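Local coordinates for protein methyltransferase (Pyrococcus horikoshii, PDB 1IXK) that probably methylates cytosine at carbon 5 in RNA, most likely tRNA, with S-adenosyl-L-methionine as methyl donor, at residues V145-D150 with N170-H175; G119-D124 with V186-I191; S176-I181 with M226-K231; L114-G119 with S134-L139. One frame throughout, in Å; residues are numbered along the deposited sequence.

Interaction 1 of 4, residues V145-D150 with N170-H175; sequences VIYAFD and NVILFH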
loop_
_atom_site.group_PDB
_atom_site.type_symbol
_atom_site.label_atom_id
_atom_site.label_comp_id
_atom_site.label_asym_id
_atom_site.label_seq_id
_atom_site.Cartn_x
_atom_site.Cartn_y
_atom_site.Cartn_z
ATOM N N VAL A 145 9.804 8.651 -15.829
ATOM C CA VAL A 145 10.751 8.794 -14.726
ATOM C C VAL A 145 10.064 8.630 -13.381
ATOM O O VAL A 145 8.916 9.043 -13.203
ATOM C CB VAL A 145 11.431 10.185 -14.729
ATOM C CG1 VAL A 145 12.491 10.247 -13.630
ATOM C CG2 VAL A 145 12.050 10.464 -16.082
ATOM N N ILE A 146 10.769 8.019 -12.435
ATOM C CA ILE A 146 10.232 7.836 -11.095
ATOM C C ILE A 146 11.220 8.396 -10.092
ATOM O O ILE A 146 12.364 7.953 -10.038
ATOM C CB ILE A 146 10.036 6.355 -10.735
ATOM C CG1 ILE A 146 8.993 5.716 -11.657
ATOM C CG2 ILE A 146 9.619 6.241 -9.266
ATOM C CD1 ILE A 146 9.004 4.197 -11.606
ATOM N N TYR A 147 10.784 9.379 -9.313
ATOM C CA TYR A 147 11.636 9.958 -8.280
ATOM C C TYR A 147 11.260 9.298 -6.954
ATOM O O TYR A 147 10.076 9.167 -6.640
ATOM C CB TYR A 147 11.412 11.473 -8.168
ATOM C CG TYR A 147 11.961 12.277 -9.326
ATOM C CD1 TYR A 147 11.218 12.468 -10.490
ATOM C CD2 TYR A 147 13.234 12.841 -9.258
ATOM C CE1 TYR A 147 11.729 13.206 -11.560
ATOM C CE2 TYR A 147 13.757 13.581 -10.319
ATOM C CZ TYR A 147 12.998 13.761 -11.466
ATOM O OH TYR A 147 13.506 14.511 -12.504
ATOM N N ALA A 148 12.261 8.879 -6.183
ATOM C CA ALA A 148 12.019 8.249 -4.886
ATOM C C ALA A 148 13.001 8.831 -3.872
ATOM O O ALA A 148 14.087 9.283 -4.241
ATOM C CB ALA A 148 12.190 6.738 -4.983
ATOM N N PHE A 149 12.609 8.816 -2.599
ATOM C CA PHE A 149 13.420 9.380 -1.522
ATOM C C PHE A 149 13.583 8.426 -0.340
ATOM O O PHE A 149 12.625 7.777 0.082
ATOM C CB PHE A 149 12.773 10.674 -0.999
ATOM C CG PHE A 149 12.425 11.671 -2.073
ATOM C CD1 PHE A 149 11.384 11.426 -2.965
ATOM C CD2 PHE A 149 13.128 12.868 -2.177
ATOM C CE1 PHE A 149 11.046 12.360 -3.944
ATOM C CE2 PHE A 149 12.798 13.809 -3.154
ATOM C CZ PHE A 149 11.755 13.554 -4.040
ATOM N N ASP A 150 14.796 8.353 0.197
ATOM C CA ASP A 150 15.081 7.511 1.357
ATOM C C ASP A 150 16.146 8.224 2.188
ATOM O O ASP A 150 17.209 8.561 1.673
ATOM C CB ASP A 150 15.613 6.144 0.923
ATOM C CG ASP A 150 15.544 5.102 2.040
ATOM O OD1 ASP A 150 15.616 5.482 3.232
ATOM O OD2 ASP A 150 15.422 3.900 1.722
ATOM N N ASN A 170 14.452 3.382 -15.010
ATOM C CA ASN A 170 13.862 4.717 -14.933
ATOM C C ASN A 170 13.639 5.320 -13.550
ATOM O O ASN A 170 12.856 6.264 -13.411
ATOM C CB ASN A 170 12.533 4.706 -15.690
ATOM C CG ASN A 170 11.516 3.794 -15.046
ATOM O OD1 ASN A 170 11.852 2.999 -14.165
ATOM N ND2 ASN A 170 10.264 3.892 -15.485
ATOM N N VAL A 171 14.323 4.802 -12.534
ATOM C CA VAL A 171 14.155 5.330 -11.180
ATOM C C VAL A 171 15.341 6.190 -10.769
ATOM O O VAL A 171 16.489 5.875 -11.086
ATOM C CB VAL A 171 13.997 4.192 -10.138
ATOM C CG1 VAL A 171 13.846 4.780 -8.728
ATOM C CG2 VAL A 171 12.787 3.334 -10.475
ATOM N N ILE A 172 15.051 7.292 -10.085
ATOM C CA ILE A 172 16.083 8.190 -9.580
ATOM C C ILE A 172 15.903 8.200 -8.064
ATOM O O ILE A 172 14.820 8.516 -7.568
ATOM C CB ILE A 172 15.916 9.630 -10.120
ATOM C CG1 ILE A 172 16.079 9.642 -11.644
ATOM C CG2 ILE A 172 16.959 10.548 -9.480
ATOM C CD1 ILE A 172 15.965 11.023 -12.268
ATOM N N LEU A 173 16.954 7.840 -7.334
ATOM C CA LEU A 173 16.891 7.787 -5.879
ATOM C C LEU A 173 17.624 8.936 -5.218
ATOM O O LEU A 173 18.803 9.155 -5.478
ATOM C CB LEU A 173 17.490 6.472 -5.371
ATOM C CG LEU A 173 16.818 5.164 -5.784
ATOM C CD1 LEU A 173 17.699 3.986 -5.359
ATOM C CD2 LEU A 173 15.445 5.071 -5.158
ATOM N N PHE A 174 16.927 9.663 -4.351
ATOM C CA PHE A 174 17.534 10.781 -3.640
ATOM C C PHE A 174 17.688 10.462 -2.161
ATOM O O PHE A 174 16.813 9.843 -1.555
ATOM C CB PHE A 174 16.682 12.043 -3.786
ATOM C CG PHE A 174 16.613 12.574 -5.185
ATOM C CD1 PHE A 174 17.730 12.538 -6.015
ATOM C CD2 PHE A 174 15.441 13.153 -5.661
ATOM C CE1 PHE A 174 17.683 13.071 -7.297
ATOM C CE2 PHE A 174 15.384 13.689 -6.944
ATOM C CZ PHE A 174 16.509 13.648 -7.763
ATOM N N HIS A 175 18.800 10.894 -1.579
ATOM C CA HIS A 175 19.054 10.665 -0.164
ATOM C C HIS A 175 18.480 11.860 0.578
ATOM O O HIS A 175 19.206 12.790 0.936
ATOM C CB HIS A 175 20.556 10.573 0.110
ATOM C CG HIS A 175 20.883 10.248 1.532
ATOM N ND1 HIS A 175 22.076 10.602 2.122
ATOM C CD2 HIS A 175 20.172 9.593 2.480
ATOM C CE1 HIS A 175 22.086 10.182 3.375
ATOM N NE2 HIS A 175 20.942 9.567 3.618
#

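Interaction 2 of 4, residues G119-D124 with V186-I191; sequences GEIVAD and VEFDKI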
loop_
_atom_site.group_PDB
_atom_site.type_symbol
_atom_site.label_atom_id
_atom_site.label_comp_id
_atom_site.label_asym_id
_atom_site.label_seq_id
_atom_site.Cartn_x
_atom_site.Cartn_y
_atom_site.Cartn_z
ATOM N N GLY A 119 6.377 6.995 -19.984
ATOM C CA GLY A 119 6.636 8.389 -20.305
ATOM C C GLY A 119 6.222 9.414 -19.262
ATOM O O GLY A 119 6.611 10.580 -19.343
ATOM N N GLU A 120 5.443 9.001 -18.271
ATOM C CA GLU A 120 5.001 9.953 -17.260
ATOM C C GLU A 120 6.060 10.275 -16.211
ATOM O O GLU A 120 7.016 9.525 -16.029
ATOM C CB GLU A 120 3.729 9.445 -16.576
ATOM C CG GLU A 120 2.546 9.306 -17.518
ATOM C CD GLU A 120 1.236 9.127 -16.781
ATOM O OE1 GLU A 120 1.159 8.234 -15.912
ATOM O OE2 GLU A 120 0.282 9.879 -17.071
ATOM N N ILE A 121 5.877 11.410 -15.539
ATOM C CA ILE A 121 6.773 11.866 -14.480
ATOM C C ILE A 121 6.080 11.470 -13.183
ATOM O O ILE A 121 5.044 12.032 -12.822
ATOM C CB ILE A 121 6.955 13.388 -14.533
ATOM C CG1 ILE A 121 7.432 13.792 -15.930
ATOM C CG2 ILE A 121 7.957 13.839 -13.473
ATOM C CD1 ILE A 121 8.678 13.047 -16.396
ATOM N N VAL A 122 6.671 10.510 -12.484
ATOM C CA VAL A 122 6.083 9.955 -11.269
ATOM C C VAL A 122 6.978 10.053 -10.042
ATOM O O VAL A 122 8.196 10.098 -10.163
ATOM C CB VAL A 122 5.748 8.459 -11.513
ATOM C CG1 VAL A 122 5.097 7.842 -10.292
ATOM C CG2 VAL A 122 4.834 8.328 -12.735
ATOM N N ALA A 123 6.356 10.100 -8.868
ATOM C CA ALA A 123 7.095 10.144 -7.614
ATOM C C ALA A 123 6.546 9.123 -6.624
ATOM O O ALA A 123 5.335 8.939 -6.515
ATOM C CB ALA A 123 7.028 11.547 -7.000
ATOM N N ASP A 124 7.445 8.435 -5.926
ATOM C CA ASP A 124 7.047 7.490 -4.885
ATOM C C ASP A 124 7.470 8.223 -3.616
ATOM O O ASP A 124 8.654 8.444 -3.397
ATOM C CB ASP A 124 7.814 6.171 -5.000
ATOM C CG ASP A 124 7.305 5.120 -4.028
ATOM O OD1 ASP A 124 6.668 5.505 -3.018
ATOM O OD2 ASP A 124 7.545 3.913 -4.264
ATOM N N VAL A 186 9.675 20.224 -9.825
ATOM C CA VAL A 186 9.174 19.339 -10.867
ATOM C C VAL A 186 7.664 19.158 -10.697
ATOM O O VAL A 186 7.170 19.058 -9.578
ATOM C CB VAL A 186 9.852 17.952 -10.794
ATOM C CG1 VAL A 186 9.177 16.986 -11.753
ATOM C CG2 VAL A 186 11.329 18.078 -11.135
ATOM N N GLU A 187 6.941 19.136 -11.812
ATOM C CA GLU A 187 5.490 18.943 -11.794
ATOM C C GLU A 187 5.254 17.473 -12.134
ATOM O O GLU A 187 5.742 16.986 -13.148
ATOM C CB GLU A 187 4.817 19.835 -12.842
ATOM C CG GLU A 187 5.375 19.662 -14.253
ATOM C CD GLU A 187 6.838 20.061 -14.362
ATOM O OE1 GLU A 187 7.145 21.258 -14.166
ATOM O OE2 GLU A 187 7.682 19.182 -14.640
ATOM N N PHE A 188 4.496 16.777 -11.295
ATOM C CA PHE A 188 4.254 15.351 -11.491
ATOM C C PHE A 188 2.920 14.957 -12.101
ATOM O O PHE A 188 1.904 15.598 -11.858
ATOM C CB PHE A 188 4.410 14.624 -10.150
ATOM C CG PHE A 188 5.813 14.632 -9.622
ATOM C CD1 PHE A 188 6.705 13.618 -9.965
ATOM C CD2 PHE A 188 6.256 15.668 -8.810
ATOM C CE1 PHE A 188 8.021 13.641 -9.509
ATOM C CE2 PHE A 188 7.574 15.702 -8.348
ATOM C CZ PHE A 188 8.456 14.681 -8.698
ATOM N N ASP A 189 2.940 13.881 -12.885
ATOM C CA ASP A 189 1.729 13.343 -13.496
ATOM C C ASP A 189 1.046 12.432 -12.481
ATOM O O ASP A 189 -0.179 12.415 -12.372
ATOM C CB ASP A 189 2.054 12.481 -14.729
ATOM C CG ASP A 189 2.603 13.285 -15.887
ATOM O OD1 ASP A 189 1.945 14.266 -16.291
ATOM O OD2 ASP A 189 3.682 12.921 -16.401
ATOM N N LYS A 190 1.855 11.661 -11.755
ATOM C CA LYS A 190 1.348 10.696 -10.776
ATOM C C LYS A 190 2.188 10.676 -9.504
ATOM O O LYS A 190 3.412 10.825 -9.556
ATOM C CB LYS A 190 1.380 9.283 -11.367
ATOM C CG LYS A 190 0.602 9.073 -12.652
ATOM C CD LYS A 190 -0.879 9.043 -12.403
ATOM C CE LYS A 190 -1.585 8.155 -13.419
ATOM N NZ LYS A 190 -1.270 8.510 -14.821
ATOM N N ILE A 191 1.527 10.477 -8.368
ATOM C CA ILE A 191 2.220 10.403 -7.086
ATOM C C ILE A 191 1.719 9.227 -6.259
ATOM O O ILE A 191 0.516 9.022 -6.121
ATOM C CB ILE A 191 2.030 11.697 -6.265
ATOM C CG1 ILE A 191 2.686 12.863 -7.006
ATOM C CG2 ILE A 191 2.632 11.526 -4.859
ATOM C CD1 ILE A 191 2.623 14.169 -6.282
#

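Interaction 3 of 4, residues S176-I181 with M226-K231; sequences SSSLHI and MRLLEK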
loop_
_atom_site.group_PDB
_atom_site.type_symbol
_atom_site.label_atom_id
_atom_site.label_comp_id
_atom_site.label_asym_id
_atom_site.label_seq_id
_atom_site.Cartn_x
_atom_site.Cartn_y
_atom_site.Cartn_z
ATOM N N SER A 176 17.171 11.832 0.792
ATOM C CA SER A 176 16.466 12.914 1.461
ATOM C C SER A 176 15.057 12.420 1.777
ATOM O O SER A 176 14.681 11.317 1.383
ATOM C CB SER A 176 16.403 14.132 0.527
ATOM O OG SER A 176 15.602 15.179 1.054
ATOM N N SER A 177 14.289 13.234 2.496
ATOM C CA SER A 177 12.912 12.888 2.835
ATOM C C SER A 177 12.015 13.354 1.692
ATOM O O SER A 177 12.279 14.385 1.077
ATOM C CB SER A 177 12.497 13.593 4.131
ATOM O OG SER A 177 11.096 13.529 4.312
ATOM N N SER A 178 10.954 12.607 1.408
ATOM C CA SER A 178 10.055 12.993 0.325
ATOM C C SER A 178 9.360 14.322 0.619
ATOM O O SER A 178 8.744 14.915 -0.265
ATOM C CB SER A 178 9.012 11.899 0.069
ATOM O OG SER A 178 8.259 11.618 1.232
ATOM N N LEU A 179 9.458 14.790 1.860
ATOM C CA LEU A 179 8.841 16.062 2.224
ATOM C C LEU A 179 9.519 17.228 1.505
ATOM O O LEU A 179 8.958 18.318 1.419
ATOM C CB LEU A 179 8.900 16.279 3.739
ATOM C CG LEU A 179 7.882 15.493 4.574
ATOM C CD1 LEU A 179 8.133 15.733 6.054
ATOM C CD2 LEU A 179 6.475 15.923 4.204
ATOM N N HIS A 180 10.721 16.988 0.982
ATOM C CA HIS A 180 11.476 18.012 0.260
ATOM C C HIS A 180 11.200 17.941 -1.239
ATOM O O HIS A 180 11.857 18.619 -2.031
ATOM C CB HIS A 180 12.982 17.821 0.485
ATOM C CG HIS A 180 13.404 17.943 1.914
ATOM N ND1 HIS A 180 13.347 19.133 2.609
ATOM C CD2 HIS A 180 13.891 17.024 2.782
ATOM C CE1 HIS A 180 13.782 18.940 3.842
ATOM N NE2 HIS A 180 14.117 17.669 3.972
ATOM N N ILE A 181 10.230 17.123 -1.629
ATOM C CA ILE A 181 9.905 16.953 -3.041
ATOM C C ILE A 181 9.663 18.287 -3.754
ATOM O O ILE A 181 10.004 18.442 -4.925
ATOM C CB ILE A 181 8.684 16.011 -3.206
ATOM C CG1 ILE A 181 8.545 15.583 -4.669
ATOM C CG2 ILE A 181 7.416 16.696 -2.706
ATOM C CD1 ILE A 181 7.591 14.415 -4.874
HETATM N N MSE A 226 -0.938 13.909 6.792
HETATM C CA MSE A 226 -1.504 15.155 6.294
HETATM C C MSE A 226 -0.402 15.982 5.630
HETATM O O MSE A 226 -0.585 16.511 4.537
HETATM C CB MSE A 226 -2.144 15.947 7.449
HETATM C CG MSE A 226 -3.453 15.347 8.000
HETATM SE SE MSE A 226 -4.070 16.181 9.491
HETATM C CE MSE A 226 -4.538 17.771 8.857
ATOM N N ARG A 227 0.747 16.089 6.291
ATOM C CA ARG A 227 1.864 16.861 5.744
ATOM C C ARG A 227 2.316 16.297 4.408
ATOM O O ARG A 227 2.542 17.042 3.456
ATOM C CB ARG A 227 3.063 16.854 6.698
ATOM C CG ARG A 227 2.902 17.668 7.956
ATOM C CD ARG A 227 4.132 17.507 8.849
ATOM N NE ARG A 227 3.984 18.220 10.114
ATOM C CZ ARG A 227 4.020 19.544 10.237
ATOM N NH1 ARG A 227 4.207 20.310 9.170
ATOM N NH2 ARG A 227 3.857 20.102 11.430
ATOM N N LEU A 228 2.463 14.977 4.352
ATOM C CA LEU A 228 2.897 14.314 3.129
ATOM C C LEU A 228 1.885 14.494 2.001
ATOM O O LEU A 228 2.256 14.794 0.869
ATOM C CB LEU A 228 3.121 12.819 3.395
ATOM C CG LEU A 228 4.329 12.495 4.282
ATOM C CD1 LEU A 228 4.269 11.055 4.762
ATOM C CD2 LEU A 228 5.603 12.765 3.504
ATOM N N LEU A 229 0.608 14.317 2.317
ATOM C CA LEU A 229 -0.439 14.456 1.313
ATOM C C LEU A 229 -0.484 15.875 0.752
ATOM O O LEU A 229 -0.668 16.069 -0.449
ATOM C CB LEU A 229 -1.787 14.070 1.915
ATOM C CG LEU A 229 -2.998 14.114 0.978
ATOM C CD1 LEU A 229 -2.745 13.252 -0.258
ATOM C CD2 LEU A 229 -4.222 13.633 1.734
ATOM N N GLU A 230 -0.309 16.874 1.616
ATOM C CA GLU A 230 -0.315 18.256 1.154
ATOM C C GLU A 230 0.882 18.534 0.242
ATOM O O GLU A 230 0.733 19.172 -0.798
ATOM C CB GLU A 230 -0.314 19.227 2.342
ATOM C CG GLU A 230 -0.149 20.681 1.941
ATOM C CD GLU A 230 -0.631 21.647 3.012
ATOM O OE1 GLU A 230 -0.484 21.335 4.211
ATOM O OE2 GLU A 230 -1.147 22.726 2.648
ATOM N N LYS A 231 2.069 18.057 0.618
ATOM C CA LYS A 231 3.248 18.274 -0.220
ATOM C C LYS A 231 3.087 17.569 -1.572
ATOM O O LYS A 231 3.501 18.089 -2.608
ATOM C CB LYS A 231 4.518 17.755 0.470
ATOM C CG LYS A 231 4.911 18.504 1.743
ATOM C CD LYS A 231 5.058 20.009 1.504
ATOM C CE LYS A 231 6.086 20.309 0.424
ATOM N NZ LYS A 231 6.216 21.771 0.151
#

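Interaction 4 of 4, residues L114-G119 with S134-L139; sequences LDPKPG and SYLAQL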
loop_
_atom_site.group_PDB
_atom_site.type_symbol
_atom_site.label_atom_id
_atom_site.label_comp_id
_atom_site.label_asym_id
_atom_site.label_seq_id
_atom_site.Cartn_x
_atom_site.Cartn_y
_atom_site.Cartn_z
ATOM N N LEU A 114 -2.580 3.364 -9.113
ATOM C CA LEU A 114 -2.040 4.619 -9.638
ATOM C C LEU A 114 -1.962 4.543 -11.160
ATOM O O LEU A 114 -2.102 5.552 -11.854
ATOM C CB LEU A 114 -0.653 4.904 -9.053
ATOM C CG LEU A 114 -0.073 6.281 -9.399
ATOM C CD1 LEU A 114 -1.043 7.381 -8.962
ATOM C CD2 LEU A 114 1.273 6.460 -8.705
ATOM N N ASP A 115 -1.716 3.340 -11.667
ATOM C CA ASP A 115 -1.668 3.087 -13.106
ATOM C C ASP A 115 -0.761 4.038 -13.885
ATOM O O ASP A 115 -1.210 4.693 -14.825
ATOM C CB ASP A 115 -3.093 3.173 -13.666
ATOM C CG ASP A 115 -3.236 2.538 -15.037
ATOM O OD1 ASP A 115 -4.196 2.907 -15.748
ATOM O OD2 ASP A 115 -2.413 1.667 -15.400
ATOM N N PRO A 116 0.524 4.130 -13.506
ATOM C CA PRO A 116 1.477 5.010 -14.193
ATOM C C PRO A 116 1.620 4.551 -15.645
ATOM O O PRO A 116 1.611 3.355 -15.913
ATOM C CB PRO A 116 2.784 4.788 -13.426
ATOM C CG PRO A 116 2.356 4.245 -12.113
ATOM C CD PRO A 116 1.192 3.367 -12.440
ATOM N N LYS A 117 1.764 5.489 -16.574
ATOM C CA LYS A 117 1.912 5.134 -17.983
ATOM C C LYS A 117 3.320 5.417 -18.491
ATOM O O LYS A 117 4.018 6.281 -17.969
ATOM C CB LYS A 117 0.914 5.923 -18.840
ATOM C CG LYS A 117 -0.541 5.658 -18.511
ATOM C CD LYS A 117 -0.883 4.190 -18.695
ATOM C CE LYS A 117 -2.360 3.935 -18.445
ATOM N NZ LYS A 117 -2.694 2.492 -18.610
ATOM N N PRO A 118 3.763 4.674 -19.514
ATOM C CA PRO A 118 5.106 4.918 -20.041
ATOM C C PRO A 118 5.269 6.395 -20.406
ATOM O O PRO A 118 4.389 6.977 -21.044
ATOM C CB PRO A 118 5.157 4.013 -21.268
ATOM C CG PRO A 118 4.343 2.836 -20.836
ATOM C CD PRO A 118 3.152 3.492 -20.150
ATOM N N GLY A 119 6.377 6.995 -19.984
ATOM C CA GLY A 119 6.636 8.389 -20.305
ATOM C C GLY A 119 6.222 9.414 -19.262
ATOM O O GLY A 119 6.611 10.580 -19.343
ATOM N N SER A 134 9.536 -0.428 -7.833
ATOM C CA SER A 134 9.858 -1.264 -8.987
ATOM C C SER A 134 8.582 -1.704 -9.716
ATOM O O SER A 134 8.604 -1.969 -10.921
ATOM C CB SER A 134 10.694 -2.484 -8.554
ATOM O OG SER A 134 10.076 -3.216 -7.511
ATOM N N TYR A 135 7.465 -1.764 -9.001
ATOM C CA TYR A 135 6.211 -2.141 -9.648
ATOM C C TYR A 135 5.838 -0.989 -10.584
ATOM O O TYR A 135 5.445 -1.210 -11.736
ATOM C CB TYR A 135 5.102 -2.374 -8.608
ATOM C CG TYR A 135 3.980 -3.289 -9.080
ATOM C CD1 TYR A 135 3.169 -3.954 -8.159
ATOM C CD2 TYR A 135 3.748 -3.516 -10.444
ATOM C CE1 TYR A 135 2.162 -4.829 -8.575
ATOM C CE2 TYR A 135 2.737 -4.390 -10.873
ATOM C CZ TYR A 135 1.951 -5.044 -9.928
ATOM O OH TYR A 135 0.959 -5.920 -10.326
ATOM N N LEU A 136 5.975 0.244 -10.096
ATOM C CA LEU A 136 5.675 1.418 -10.915
ATOM C C LEU A 136 6.534 1.372 -12.175
ATOM O O LEU A 136 6.056 1.660 -13.275
ATOM C CB LEU A 136 5.982 2.720 -10.159
ATOM C CG LEU A 136 5.198 3.031 -8.884
ATOM C CD1 LEU A 136 5.798 4.265 -8.213
ATOM C CD2 LEU A 136 3.717 3.251 -9.204
ATOM N N ALA A 137 7.800 1.006 -12.007
ATOM C CA ALA A 137 8.725 0.928 -13.128
ATOM C C ALA A 137 8.295 -0.049 -14.221
ATOM O O ALA A 137 8.378 0.279 -15.405
ATOM C CB ALA A 137 10.131 0.563 -12.631
ATOM N N GLN A 138 7.842 -1.243 -13.849
ATOM C CA GLN A 138 7.442 -2.196 -14.878
ATOM C C GLN A 138 6.123 -1.783 -15.525
ATOM O O GLN A 138 5.903 -2.023 -16.711
ATOM C CB GLN A 138 7.384 -3.633 -14.321
ATOM C CG GLN A 138 6.300 -3.942 -13.303
ATOM C CD GLN A 138 6.391 -5.377 -12.793
ATOM O OE1 GLN A 138 7.328 -5.737 -12.076
ATOM N NE2 GLN A 138 5.420 -6.203 -13.169
ATOM N N LEU A 139 5.257 -1.125 -14.764
ATOM C CA LEU A 139 3.989 -0.667 -15.314
ATOM C C LEU A 139 4.270 0.436 -16.334
ATOM O O LEU A 139 3.526 0.608 -17.302
ATOM C CB LEU A 139 3.076 -0.151 -14.191
ATOM C CG LEU A 139 2.485 -1.229 -13.268
ATOM C CD1 LEU A 139 1.855 -0.579 -12.038
ATOM C CD2 LEU A 139 1.448 -2.044 -14.028
#

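Interaction 1 of 4, residues V145-D150 with N170-H175
I146 and V171 open a run of four parallel bridges; the axes of strands 145-149 and 171-174 approach to 4.7 Å and run at 20° to each other, and five backbone hydrogen bonds of alternating direction lead from I146 N and N170 O to D150 N and F174 O. Y147, I172, F149 and F174 share one face of the sheet, and three of them form an aromatic cluster. The F174 ring, on the neighbouring strand, touches both of the others. It forms an offset edge-to-face pair with F149, its edge toward the F149 face and the planes at 65°; F174 CD2 and F149 CE2 are nearest, 3.7 Å apart. The neighbouring rim atom, F174 CE2, meets Y147 rim to rim, 3.3 Å from Y147 CD2. I172 CD1 fills the angle between V145 CG1 and the tyrosine ring, 3.9 Å from Y147 CE2. On the other, aliphatic face I146 CD1 touches V171 CG2 at 4.0 Å, and A148 CB meets L173 CD2 at 3.7 Å; helix 153-166 packs on V171 and L173. That helix links the two strands, which makes this the beta-alpha-beta crossover of a Rossmann-like methyltransferase sheet. Past the last bridge, the H175 ring turns its edge to the backbone, CD2 lying 3.2 Å from D150 O, while NE2 bonds to V151 O. D150, a predicted S-adenosyl-L-methionine ligand, has OD1 held by D152 N and R155. The ladder thus carries regular backbone bonding up to D150, whose carboxylate is steadied by residues that follow it.

Interaction 2 of 4, residues G119-D124 with V186-I191
The F188 ring is sandwiched between A123 CB on one face and V186 CG1 on the opposite face, both displaced toward the rim, while I121 O lies at its edge near the ring plane. The alanine methyl makes a CH-pi contact, 3.8 Å from the ring centroid, and I121 CG2 adds an apolar contact 3.7 Å from F188 CD1. A second pair of flat groups, the carboxylates of E120 and D189, is stacked with planes 12° apart. Two like charges this close probably repel, and the lysine partner of each would offset this. E120 OE1 takes K190 NZ on its syn lone pair at 2.7 Å in a salt bridge and also accepts from K117 N; D189 OD1 pairs with K237. Bends of the K190 chain at chi2 and chi4 bring CD and then NZ round to the glutamate. D189 OD2 is met on its anti side by I121 N at 2.8 Å, in a nearly straight bond of 173°. The chain turns a corner at D189, and here a side-chain oxygen, not a backbone carbonyl, accepts from I121 N. I121 O receives D189 N at 2.8 Å and, weakly, K190 N. Beyond the corner, V122 pairs with K190 and A123 with I191 as parallel bridges, joining strands 121-124 and 188-194 in the central sheet of the class I-like methyltransferase fold. A123 N bonds to K190 O at 3.1 Å. V122 CG2 rests 3.8 Å from K190 CB on one side of the sheet, whereas I191 and A123 occupy the other, where I191 also packs on V235 of helix 215-235.

Interaction 3 of 4, residues S176-I181 with M226-K231
L179 and L228 make the tight part of this contact, their side chains crossing at about a right angle with CD2 of L179 only 3.4 Å from CD2 of L228, closer than carbon atoms usually sit. Chi1 (-77°) sets CG of L179 anti to the carbonyl carbon, and it is the CD2 branch beyond it that comes up to helix 215-235. L228 CD2 is also flanked by S178 OG at 3.7 Å; that hydroxyl is buried and bonded to M125 O, so it lies against a methyl without lacking a partner. Toward K231 the fit relaxes. L179 CD2 still touches K231 CG at 3.9 Å, and the lysine chain, bent at chi2 and chi3, passes its CE 3.6 Å from L179 O before NZ pairs with E234. I181 CG2 comes no nearer than 4.2 Å to K231 O, while its other arm, CG1 and CD1, packs on F149 and F188. The exposed R227 gives the other loose margin: its CB is 4.3 Å from L179 CD2, and its end leads away. S177 OG accepts from L179 N at 3.2 Å in an ST turn that opens the 3-10 segment 178-181. What joins the loop after strand 171-174 to helix 215-235 is therefore mainly van der Waals contact of aliphatic carbons, with a few polar atoms lying against them and the polar ends of S178 and K231 satisfied by other residues.

Interaction 4 of 4, residues L114-G119 with S134-L139
L136 is the first residue of 134-139 to meet the loop, and its CD2 does the touching: it presses on the ring of P116, 3.4 Å from CG, a tight carbon pair, with the two side chains at about a right angle. The same methyl lies 4.1 Å from L114 CD2. Helix 105-114 ends at L114, and D115 leaves it with positive phi (51°), turning the chain into P116; K117 NZ reaches back to the D115 carboxylate through weak hydrogen bonds in a salt bridge. The contact ties helix 131-139, whose first residues belong to the predicted S-adenosyl-L-methionine site, to the connection between helix 105-114 and strand 121-124, a junction within the Rossmann-like methyltransferase fold. One turn further on, L139 projects toward the loop and puts CD1 4.0 Å from P116 CD, giving the proline ring a second leucine neighbour. At this last turn of 134-139 the contact becomes looser and more exposed: the carbonyl O of L139 is 4.1 Å from P118 CD.

How the interactions relate
Interactions 1 and 2 are neighbouring strand pairs of one sheet: V122 N and V122 O lie 2.8 Å from V145 O and Y147 N, respectively. I181 bridges interaction 3 to both, its CD1 3.6 Å from A123 CB and its CG1 3.8 Å from F149 CZ. On the other side of the sheet, interaction 4 meets interaction 1 where I146 CD1 approaches A137 N at 3.4 Å. Interactions 2 and 4 share G119, and K190 CE lies 3.1 Å from L114 O. Interactions 3 and 4 stay about 11 Å apart at their nearest atoms. Around the predicted S-adenosyl-L-methionine site, the side chain of D150 is about 4 Å from that of P129, and that of S178 about 8 Å from that of D194.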